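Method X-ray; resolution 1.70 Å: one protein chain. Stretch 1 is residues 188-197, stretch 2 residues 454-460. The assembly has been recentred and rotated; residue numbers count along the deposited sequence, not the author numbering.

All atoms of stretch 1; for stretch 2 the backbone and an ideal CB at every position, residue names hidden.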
ATOM      1  N   ILE A 188      -0.229  -1.667  -1.127  1.00 10.42           N
ATOM      2  CA  ILE A 188      -0.818  -0.798  -0.107  1.00 10.46           C
ATOM      3  C   ILE A 188      -1.343  -1.673   1.035  1.00 10.61           C
ATOM      4  O   ILE A 188      -1.361  -1.274   2.207  1.00 11.29           O
ATOM      5  CB  ILE A 188      -1.995  -0.011  -0.720  1.00  9.06           C
ATOM      6  CG1 ILE A 188      -1.443   1.100  -1.630  1.00  9.92           C
ATOM      7  CG2 ILE A 188      -2.900   0.617   0.363  1.00 11.89           C
ATOM      8  CD1 ILE A 188      -2.503   1.569  -2.632  1.00 10.38           C
ATOM      9  N   ARG A 189      -1.791  -2.872   0.669  1.00  8.87           N
ATOM     10  CA  ARG A 189      -2.592  -3.715   1.536  1.00 10.03           C
ATOM     11  C   ARG A 189      -1.754  -4.762   2.276  1.00  9.77           C
ATOM     12  O   ARG A 189      -2.054  -5.103   3.426  1.00 11.72           O
ATOM     13  CB  ARG A 189      -3.673  -4.432   0.670  1.00  8.27           C
ATOM     14  CG  ARG A 189      -4.649  -3.405   0.044  1.00  9.24           C
ATOM     15  CD  ARG A 189      -5.488  -4.014  -1.094  1.00  7.87           C
ATOM     16  NE  ARG A 189      -4.676  -4.156  -2.302  1.00  9.64           N
ATOM     17  CZ  ARG A 189      -4.958  -5.040  -3.274  1.00 10.41           C
ATOM     18  NH1 ARG A 189      -5.972  -5.910  -3.134  1.00 10.46           N
ATOM     19  NH2 ARG A 189      -4.215  -5.076  -4.358  1.00 10.06           N
ATOM     20  N   ILE A 190      -0.750  -5.300   1.597  1.00 10.27           N
ATOM     21  CA  ILE A 190       0.114  -6.359   2.163  1.00 10.03           C
ATOM     22  C   ILE A 190       0.778  -5.905   3.477  1.00 11.80           C
ATOM     23  O   ILE A 190       0.589  -6.537   4.517  1.00 11.90           O
ATOM     24  CB  ILE A 190       1.193  -6.763   1.152  1.00 12.07           C
ATOM     25  CG1 ILE A 190       0.558  -7.448  -0.068  1.00 11.43           C
ATOM     26  CG2 ILE A 190       2.214  -7.715   1.784  1.00 13.07           C
ATOM     27  CD1 ILE A 190       1.461  -7.377  -1.307  1.00 12.53           C
ATOM     28  N   PRO A 191       1.486  -4.762   3.462  1.00 10.49           N
ATOM     29  CA  PRO A 191       2.135  -4.379   4.718  1.00 10.03           C
ATOM     30  C   PRO A 191       1.144  -3.860   5.733  1.00 10.45           C
ATOM     31  O   PRO A 191       1.433  -3.948   6.940  1.00 12.48           O
ATOM     32  CB  PRO A 191       3.137  -3.291   4.276  1.00 12.23           C
ATOM     33  CG  PRO A 191       2.495  -2.700   3.038  1.00 12.78           C
ATOM     34  CD  PRO A 191       1.875  -3.889   2.346  1.00 10.29           C
ATOM     35  N   ALA A 192       0.005  -3.309   5.288  1.00 10.30           N
ATOM     36  CA  ALA A 192      -1.027  -2.925   6.249  1.00 10.13           C
ATOM     37  C   ALA A 192      -1.474  -4.169   7.061  1.00 11.72           C
ATOM     38  O   ALA A 192      -1.579  -4.119   8.293  1.00 11.50           O
ATOM     39  CB  ALA A 192      -2.233  -2.319   5.512  1.00 11.57           C
ATOM     40  N   ALA A 193      -1.739  -5.269   6.345  1.00 10.21           N
ATOM     41  CA  ALA A 193      -2.205  -6.523   6.974  1.00 10.95           C
ATOM     42  C   ALA A 193      -1.198  -6.981   8.033  1.00 12.08           C
ATOM     43  O   ALA A 193      -1.578  -7.393   9.134  1.00 13.77           O
ATOM     44  CB  ALA A 193      -2.368  -7.610   5.904  1.00 11.13           C
ATOM     45  N   TRP A 194       0.087  -6.950   7.696  1.00 10.97           N
ATOM     46  CA  TRP A 194       1.085  -7.406   8.679  1.00 13.63           C
ATOM     47  C   TRP A 194       1.384  -6.416   9.810  1.00 15.32           C
ATOM     48  O   TRP A 194       2.148  -6.756  10.697  1.00 13.30           O
ATOM     49  CB  TRP A 194       2.401  -7.738   7.970  1.00 14.70           C
ATOM     50  CG  TRP A 194       2.428  -9.094   7.301  1.00 11.96           C
ATOM     51  CD1 TRP A 194       1.403 -10.007   7.233  1.00 13.83           C
ATOM     52  CD2 TRP A 194       3.539  -9.684   6.613  1.00 14.20           C
ATOM     53  NE1 TRP A 194       1.821 -11.125   6.542  1.00 14.42           N
ATOM     54  CE2 TRP A 194       3.121 -10.965   6.163  1.00 14.82           C
ATOM     55  CE3 TRP A 194       4.858  -9.273   6.360  1.00 13.95           C
ATOM     56  CZ2 TRP A 194       3.957 -11.816   5.444  1.00 15.04           C
ATOM     57  CZ3 TRP A 194       5.699 -10.127   5.642  1.00 15.45           C
ATOM     58  CH2 TRP A 194       5.232 -11.383   5.185  1.00 14.57           C
ATOM     59  N   THR A 195       0.850  -5.192   9.760  1.00 12.83           N
ATOM     60  CA  THR A 195       1.176  -4.166  10.777  1.00 12.11           C
ATOM     61  C   THR A 195      -0.036  -3.560  11.478  1.00 12.90           C
ATOM     62  O   THR A 195       0.085  -2.530  12.148  1.00 12.89           O
ATOM     63  CB  THR A 195       2.011  -3.002  10.174  1.00 13.62           C
ATOM     64  OG1 THR A 195       1.257  -2.407   9.120  1.00 11.98           O
ATOM     65  CG2 THR A 195       3.327  -3.512   9.646  1.00 12.62           C
ATOM     66  N   ASN A 196      -1.202  -4.194  11.364  1.00 11.08           N
ATOM     67  CA  ASN A 196      -2.386  -3.712  12.090  1.00 12.38           C
ATOM     68  C   ASN A 196      -2.756  -2.308  11.624  1.00 13.07           C
ATOM     69  O   ASN A 196      -3.235  -1.517  12.411  1.00 12.41           O
ATOM     70  CB  ASN A 196      -2.144  -3.688  13.640  1.00 13.40           C
ATOM     71  CG  ASN A 196      -3.421  -3.632  14.432  1.00 12.42           C
ATOM     72  OD1 ASN A 196      -4.251  -4.532  14.324  1.00 14.15           O
ATOM     73  ND2 ASN A 196      -3.580  -2.600  15.261  1.00 13.91           N
ATOM     74  N   THR A 197      -2.521  -2.004  10.346  1.00 11.69           N
ATOM     75  CA  THR A 197      -2.962  -0.724   9.810  1.00 12.80           C
ATOM     76  C   THR A 197      -3.974  -0.910   8.686  1.00 12.72           C
ATOM     77  O   THR A 197      -4.195  -2.022   8.201  1.00 10.12           O
ATOM     78  CB  THR A 197      -1.772   0.117   9.360  1.00 11.70           C
ATOM     79  OG1 THR A 197      -0.917  -0.657   8.507  1.00 11.42           O
ATOM     80  CG2 THR A 197      -0.959   0.577  10.610  1.00 13.29           C
ATOM     81  N   UNK A 454       1.112 -11.225  16.377  1.00 19.16           N
ATOM     82  CA  UNK A 454       1.382 -10.558  15.098  1.00 16.97           C
ATOM     83  C   UNK A 454       0.065 -10.273  14.342  1.00 17.89           C
ATOM     84  O   UNK A 454      -0.907 -11.022  14.419  1.00 15.94           O
ATOM     85  CB  UNK A 454       2.312 -11.418  14.239  1.00 16.97           C
ATOM     86  N   UNK A 455       0.026  -9.150  13.618  1.00 14.23           N
ATOM     87  CA  UNK A 455      -1.250  -8.800  13.002  1.00 14.04           C
ATOM     88  C   UNK A 455      -1.589  -9.630  11.780  1.00 12.07           C
ATOM     89  O   UNK A 455      -0.698 -10.096  11.064  1.00 13.94           O
ATOM     90  CB  UNK A 455      -1.244  -7.320  12.615  1.00 14.04           C
ATOM     91  N   UNK A 456      -2.878  -9.751  11.519  1.00 13.44           N
ATOM     92  CA  UNK A 456      -3.368 -10.328  10.258  1.00 14.43           C
ATOM     93  C   UNK A 456      -4.513  -9.472   9.751  1.00 13.41           C
ATOM     94  O   UNK A 456      -5.321  -8.975  10.534  1.00 12.96           O
ATOM     95  CB  UNK A 456      -3.816 -11.780  10.441  1.00 14.43           C
ATOM     96  N   UNK A 457      -4.636  -9.363   8.427  1.00 14.20           N
ATOM     97  CA  UNK A 457      -5.691  -8.554   7.861  1.00 11.69           C
ATOM     98  C   UNK A 457      -6.798  -9.295   7.136  1.00 12.67           C
ATOM     99  O   UNK A 457      -6.621 -10.421   6.639  1.00 12.31           O
ATOM    100  CB  UNK A 457      -5.065  -7.549   6.892  1.00 11.69           C
ATOM    101  N   UNK A 458      -7.961  -8.651   7.089  1.00 11.68           N
ATOM    102  CA  UNK A 458      -9.041  -9.111   6.224  1.00 10.15           C
ATOM    103  C   UNK A 458      -9.250  -8.125   5.080  1.00 14.42           C
ATOM    104  O   UNK A 458      -9.233  -6.918   5.296  1.00 12.73           O
ATOM    105  CB  UNK A 458     -10.335  -9.289   7.021  1.00 10.15           C
ATOM    106  N   UNK A 459      -9.398  -8.640   3.858  1.00 11.27           N
ATOM    107  CA  UNK A 459      -9.608  -7.761   2.702  1.00  9.74           C
ATOM    108  C   UNK A 459     -11.095  -7.618   2.460  1.00 11.19           C
ATOM    109  O   UNK A 459     -11.831  -8.605   2.432  1.00 12.13           O
ATOM    110  CB  UNK A 459      -8.908  -8.302   1.454  1.00  9.74           C
ATOM    111  N   UNK A 460     -11.543  -6.375   2.328  1.00  8.90           N
ATOM    112  CA  UNK A 460     -12.897  -6.081   1.919  1.00  9.04           C
ATOM    113  C   UNK A 460     -12.849  -5.591   0.481  1.00 11.81           C
ATOM    114  O   UNK A 460     -12.186  -4.585   0.196  1.00 10.19           O
ATOM    115  CB  UNK A 460     -13.551  -5.051   2.843  1.00  9.04           C
TER

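Stretch 2 runs as a strand past a short helix in stretch 1, and its ideal CB directions alternate: those at 455, 457 and 459 are toward stretch 1, those at 456 and 458 away.

At position 454 the CA-to-CB bond points sideways and the ideal CB has nothing of stretch 1 within 5.5 Å. Many residues would fit. The deposited residue is Leu454, which makes no contact with stretch 1.

Position 455 faces stretch 1 closely. Its ideal CB lies 3.4 Å from Asn196 N and 3.5 Å from Ala193 O, against the backbone where the helix gives way to a Schellman turn, with Asn196 at positive phi. The space is shallow, so a compact side chain is favoured: alanine, serine, valine or proline. A phi of -76° is compatible with proline, and Pro455 is found. Its ring lies along the turn, with CD 3.4 Å from Trp194 O and CG 3.8 Å from Asn196 CB. Lacking an amide hydrogen, it offers no backbone donor to the carbonyls nearby. Its own O stands 3.4 Å from Ala193 O; both are acceptors, so no hydrogen bond links them.

At 456 the CA-to-CB bond points away, and the ideal CB is 5.1 Å from Ala193 O. The extended backbone would accept almost any side chain as far as stretch 1 is concerned. Ala456 is small; its backbone N is 3.6 Å from Ala193 O, without a hydrogen bond.

Position 457 leaves little choice. Its CA is 4.1 Å from the CA of Ala193, and an ideal CB would fall 2.9 Å from Ala193 CB, a clash. Glycine is expected even though phi and psi of -111° and 155° are open to any residue but proline. Gly457 lets helix and strand come this close.

Position 458 points away, with no atom of stretch 1 near its ideal CB. Many types would serve; the deposited residue is Met458, present as selenomethionine.

At 459 the bond again points toward stretch 1, but across a wider gap: its CA is 8.2 Å from the CA of Arg189. A longer side chain is needed to meet the aliphatic part of that arginine, so leucine, isoleucine or methionine would suit. Leu459 does so, its CD1 3.7 Å from Arg189 CD, while CD2 sits at the guanidinium edge.

Position 460 is out of reach, and stretch 1 does not discriminate; it is Ile460.

Stretch 2 (454-460) LPAGMLI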
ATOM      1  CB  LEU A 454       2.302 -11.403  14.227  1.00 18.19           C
ATOM      2  CG  LEU A 454       3.733 -11.614  14.723  1.00 22.07           C
ATOM      3  CD1 LEU A 454       4.482 -12.449  13.701  1.00 19.92           C
ATOM      4  CD2 LEU A 454       4.397 -10.249  14.963  1.00 21.78           C
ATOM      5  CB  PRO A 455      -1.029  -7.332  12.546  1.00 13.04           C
ATOM      6  CG  PRO A 455       0.090  -6.817  13.467  1.00 15.20           C
ATOM      7  CD  PRO A 455       0.990  -8.030  13.614  1.00 13.06           C
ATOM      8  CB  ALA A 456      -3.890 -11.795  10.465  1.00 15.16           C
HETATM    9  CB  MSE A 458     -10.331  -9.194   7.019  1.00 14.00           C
HETATM   10  CG  MSE A 458     -11.510  -9.317   6.107  1.00 15.98           C
HETATM   11 SE   MSE A 458     -13.043  -9.726   7.251  1.00 44.07          SE
HETATM   12  CE  MSE A 458     -13.316  -7.983   7.956  1.00 21.37           C
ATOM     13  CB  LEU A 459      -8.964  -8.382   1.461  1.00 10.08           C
ATOM     14  CG  LEU A 459      -8.847  -7.387   0.286  1.00 10.31           C
ATOM     15  CD1 LEU A 459      -7.819  -6.296   0.677  1.00  9.23           C
ATOM     16  CD2 LEU A 459      -8.381  -8.110  -0.980  1.00  9.27           C
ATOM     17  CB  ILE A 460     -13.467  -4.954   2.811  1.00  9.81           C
ATOM     18  CG1 ILE A 460     -13.443  -5.385   4.290  1.00 14.26           C
ATOM     19  CG2 ILE A 460     -14.887  -4.506   2.336  1.00 10.91           C
ATOM     20  CD1 ILE A 460     -13.989  -4.311   5.272  1.00 12.78           C
TER
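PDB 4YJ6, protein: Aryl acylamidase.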